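Side-chain contact in scarecrow-like protein 3 (Arabidopsis thaliana, PDB 6KPB), which probably acts as a transcription factor of the GRAS family in plant development, binding zinc finger proteins such as JKD/IDD10: residues A[131-136]-A[206-211]. Residues are numbered along the deposited sequence; the frame is centred on the assembly and turned at random.
Sequences EEIHVR and KEVLEQ
I133 runs alongside V208 with the two branches pointing past one another, and its CG1 lies 4.1 Å from V208 CG2. Beyond that point the isoleucine arm stays extended (chi2 180°), which carries CD1 on to the terminal amide of Q211. The glutamine chain, extended beyond CG, arrives from the opposite direction and sets OE1 3.6 Å from I133 CD1, a van der Waals contact of a polar group with a methyl. V208 CG2 also meets R136, whose side chain crosses it at about a right angle and brings NH1 to 4.1 Å from that methyl. The carbonyl oxygen of E132 sits over one guanidinium face, toward its rim. These meetings join helices 129-142 and 206-223, whose axes in this region approach to 11.3 Å with their N-to-C directions 55° apart; the surface buried between the segments is small. H203, at the end of strand 196-203, touches both R136 and V208, so the contact lies beside the Rossmann-like core of the GRAS domain. Cohesion between the segments thus rests on van der Waals contact, one apolar pair and two methyl-polar meetings, while the E132 OE1 to Q205 NE2 hydrogen bond adds a directional link at the start of helix 206-223.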
ATOM      1  N   GLU A 131      -3.365   8.229  -7.961  1.00 87.65           N
ATOM      2  CA  GLU A 131      -4.311   8.323  -6.853  1.00 87.22           C
ATOM      3  C   GLU A 131      -4.215   9.672  -6.153  1.00 86.57           C
ATOM      4  O   GLU A 131      -5.235  10.237  -5.739  1.00 88.89           O
ATOM      5  CB  GLU A 131      -4.077   7.185  -5.862  1.00 95.39           C
ATOM      6  CG  GLU A 131      -4.888   5.935  -6.158  1.00116.64           C
ATOM      7  CD  GLU A 131      -6.373   6.146  -5.940  1.00125.10           C
ATOM      8  OE1 GLU A 131      -6.785   6.332  -4.776  1.00125.27           O
ATOM      9  OE2 GLU A 131      -7.128   6.135  -6.935  1.00129.06           O
ATOM     10  N   GLU A 132      -3.000  10.205  -6.011  1.00 86.98           N
ATOM     11  CA  GLU A 132      -2.831  11.489  -5.340  1.00 87.66           C
ATOM     12  C   GLU A 132      -3.438  12.624  -6.155  1.00 83.60           C
ATOM     13  O   GLU A 132      -4.041  13.546  -5.592  1.00 79.12           O
ATOM     14  CB  GLU A 132      -1.348  11.744  -5.065  1.00 98.95           C
ATOM     15  CG  GLU A 132      -0.773  10.855  -3.969  1.00109.54           C
ATOM     16  CD  GLU A 132       0.739  10.931  -3.872  1.00128.40           C
ATOM     17  OE1 GLU A 132       1.373  11.450  -4.816  1.00134.16           O
ATOM     18  OE2 GLU A 132       1.295  10.470  -2.852  1.00132.17           O
ATOM     19  N   ILE A 133      -3.294  12.578  -7.481  1.00 81.61           N
ATOM     20  CA  ILE A 133      -3.984  13.545  -8.330  1.00 80.39           C
ATOM     21  C   ILE A 133      -5.490  13.415  -8.159  1.00 90.71           C
ATOM     22  O   ILE A 133      -6.216  14.415  -8.095  1.00 93.74           O
ATOM     23  CB  ILE A 133      -3.569  13.365  -9.803  1.00 81.74           C
ATOM     24  CG1 ILE A 133      -2.086  13.677  -9.995  1.00 92.47           C
ATOM     25  CG2 ILE A 133      -4.419  14.244 -10.708  1.00 73.71           C
ATOM     26  CD1 ILE A 133      -1.619  13.511 -11.427  1.00 94.97           C
ATOM     27  N   HIS A 134      -5.980  12.176  -8.066  1.00 91.96           N
ATOM     28  CA  HIS A 134      -7.415  11.944  -7.949  1.00 85.24           C
ATOM     29  C   HIS A 134      -7.975  12.539  -6.659  1.00 77.98           C
ATOM     30  O   HIS A 134      -9.031  13.182  -6.672  1.00 77.97           O
ATOM     31  CB  HIS A 134      -7.704  10.444  -8.024  1.00 87.93           C
ATOM     32  CG  HIS A 134      -9.158  10.103  -7.933  1.00 88.21           C
ATOM     33  ND1 HIS A 134     -10.096  10.603  -8.810  1.00 93.05           N
ATOM     34  CD2 HIS A 134      -9.836   9.311  -7.069  1.00 93.20           C
ATOM     35  CE1 HIS A 134     -11.289  10.134  -8.491  1.00 96.39           C
ATOM     36  NE2 HIS A 134     -11.158   9.348  -7.438  1.00 96.62           N
ATOM     37  N   VAL A 135      -7.280  12.343  -5.536  1.00 79.31           N
ATOM     38  CA  VAL A 135      -7.808  12.838  -4.267  1.00 87.22           C
ATOM     39  C   VAL A 135      -7.755  14.363  -4.213  1.00 82.77           C
ATOM     40  O   VAL A 135      -8.627  14.995  -3.604  1.00 84.83           O
ATOM     41  CB  VAL A 135      -7.066  12.190  -3.082  1.00 84.13           C
ATOM     42  CG1 VAL A 135      -5.627  12.677  -2.996  1.00 96.88           C
ATOM     43  CG2 VAL A 135      -7.805  12.452  -1.776  1.00 78.29           C
ATOM     44  N   ARG A 136      -6.759  14.982  -4.856  1.00 70.32           N
ATOM     45  CA  ARG A 136      -6.720  16.442  -4.911  1.00 72.19           C
ATOM     46  C   ARG A 136      -7.869  16.988  -5.750  1.00 76.35           C
ATOM     47  O   ARG A 136      -8.440  18.034  -5.424  1.00 69.91           O
ATOM     48  CB  ARG A 136      -5.382  16.925  -5.468  1.00 73.17           C
ATOM     49  CG  ARG A 136      -4.186  16.593  -4.596  1.00 80.31           C
ATOM     50  CD  ARG A 136      -2.952  17.359  -5.039  1.00 85.01           C
ATOM     51  NE  ARG A 136      -1.723  16.659  -4.681  1.00106.47           N
ATOM     52  CZ  ARG A 136      -0.999  15.945  -5.537  1.00112.60           C
ATOM     53  NH1 ARG A 136      -1.378  15.844  -6.804  1.00110.31           N
ATOM     54  NH2 ARG A 136       0.107  15.337  -5.129  1.00115.68           N
ATOM     55  N   LYS A 206       6.878  15.081 -11.600  1.00107.67           N
ATOM     56  CA  LYS A 206       6.872  15.522 -12.992  1.00111.60           C
ATOM     57  C   LYS A 206       5.488  15.394 -13.616  1.00111.62           C
ATOM     58  O   LYS A 206       5.038  16.300 -14.316  1.00119.31           O
ATOM     59  CB  LYS A 206       7.892  14.726 -13.810  1.00121.36           C
ATOM     60  CG  LYS A 206       9.123  15.523 -14.209  1.00131.06           C
ATOM     61  CD  LYS A 206       9.527  15.231 -15.645  1.00135.58           C
ATOM     62  CE  LYS A 206       8.935  16.251 -16.604  1.00136.06           C
ATOM     63  NZ  LYS A 206       9.764  17.486 -16.681  1.00136.18           N
ATOM     64  N   GLU A 207       4.807  14.272 -13.369  1.00106.92           N
ATOM     65  CA  GLU A 207       3.510  14.027 -13.994  1.00114.06           C
ATOM     66  C   GLU A 207       2.507  15.127 -13.673  1.00107.78           C
ATOM     67  O   GLU A 207       1.669  15.468 -14.516  1.00108.29           O
ATOM     68  CB  GLU A 207       2.962  12.669 -13.551  1.00121.38           C
ATOM     69  CG  GLU A 207       3.890  11.494 -13.826  1.00127.40           C
ATOM     70  CD  GLU A 207       4.873  11.240 -12.696  1.00128.32           C
ATOM     71  OE1 GLU A 207       5.299  10.079 -12.534  1.00126.45           O
ATOM     72  OE2 GLU A 207       5.217  12.196 -11.968  1.00126.20           O
ATOM     73  N   VAL A 208       2.576  15.695 -12.468  1.00101.92           N
ATOM     74  CA  VAL A 208       1.691  16.800 -12.117  1.00100.38           C
ATOM     75  C   VAL A 208       2.025  18.033 -12.948  1.00 97.93           C
ATOM     76  O   VAL A 208       1.130  18.747 -13.414  1.00 95.96           O
ATOM     77  CB  VAL A 208       1.780  17.089 -10.608  1.00106.54           C
ATOM     78  CG1 VAL A 208       0.848  18.225 -10.225  1.00109.31           C
ATOM     79  CG2 VAL A 208       1.453  15.836  -9.812  1.00106.87           C
ATOM     80  N   LEU A 209       3.318  18.300 -13.151  1.00 96.91           N
ATOM     81  CA  LEU A 209       3.718  19.458 -13.943  1.00 97.07           C
ATOM     82  C   LEU A 209       3.457  19.244 -15.428  1.00103.64           C
ATOM     83  O   LEU A 209       3.170  20.205 -16.148  1.00111.79           O
ATOM     84  CB  LEU A 209       5.193  19.772 -13.696  1.00 98.29           C
ATOM     85  CG  LEU A 209       5.533  20.202 -12.267  1.00 98.06           C
ATOM     86  CD1 LEU A 209       7.017  20.038 -11.993  1.00103.48           C
ATOM     87  CD2 LEU A 209       5.104  21.641 -12.029  1.00 99.34           C
ATOM     88  N   GLU A 210       3.551  17.999 -15.902  1.00110.78           N
ATOM     89  CA  GLU A 210       3.265  17.720 -17.305  1.00121.93           C
ATOM     90  C   GLU A 210       1.800  17.977 -17.633  1.00113.30           C
ATOM     91  O   GLU A 210       1.484  18.555 -18.679  1.00107.01           O
ATOM     92  CB  GLU A 210       3.640  16.276 -17.645  1.00134.69           C
ATOM     93  CG  GLU A 210       5.109  15.943 -17.458  1.00148.27           C
ATOM     94  CD  GLU A 210       5.422  14.502 -17.813  1.00162.28           C
ATOM     95  OE1 GLU A 210       6.603  14.193 -18.072  1.00166.86           O
ATOM     96  OE2 GLU A 210       4.481  13.680 -17.839  1.00164.70           O
ATOM     97  N   GLN A 211       0.889  17.555 -16.752  1.00109.33           N
ATOM     98  CA  GLN A 211      -0.534  17.769 -17.003  1.00109.06           C
ATOM     99  C   GLN A 211      -0.889  19.249 -16.948  1.00100.58           C
ATOM    100  O   GLN A 211      -1.642  19.744 -17.794  1.00 98.75           O
ATOM    101  CB  GLN A 211      -1.373  16.977 -16.002  1.00108.25           C
ATOM    102  CG  GLN A 211      -1.231  15.470 -16.126  1.00117.34           C
ATOM    103  CD  GLN A 211      -2.194  14.721 -15.228  1.00124.19           C
ATOM    104  OE1 GLN A 211      -2.054  13.516 -15.018  1.00131.46           O
ATOM    105  NE2 GLN A 211      -3.181  15.431 -14.694  1.00120.59           N
TER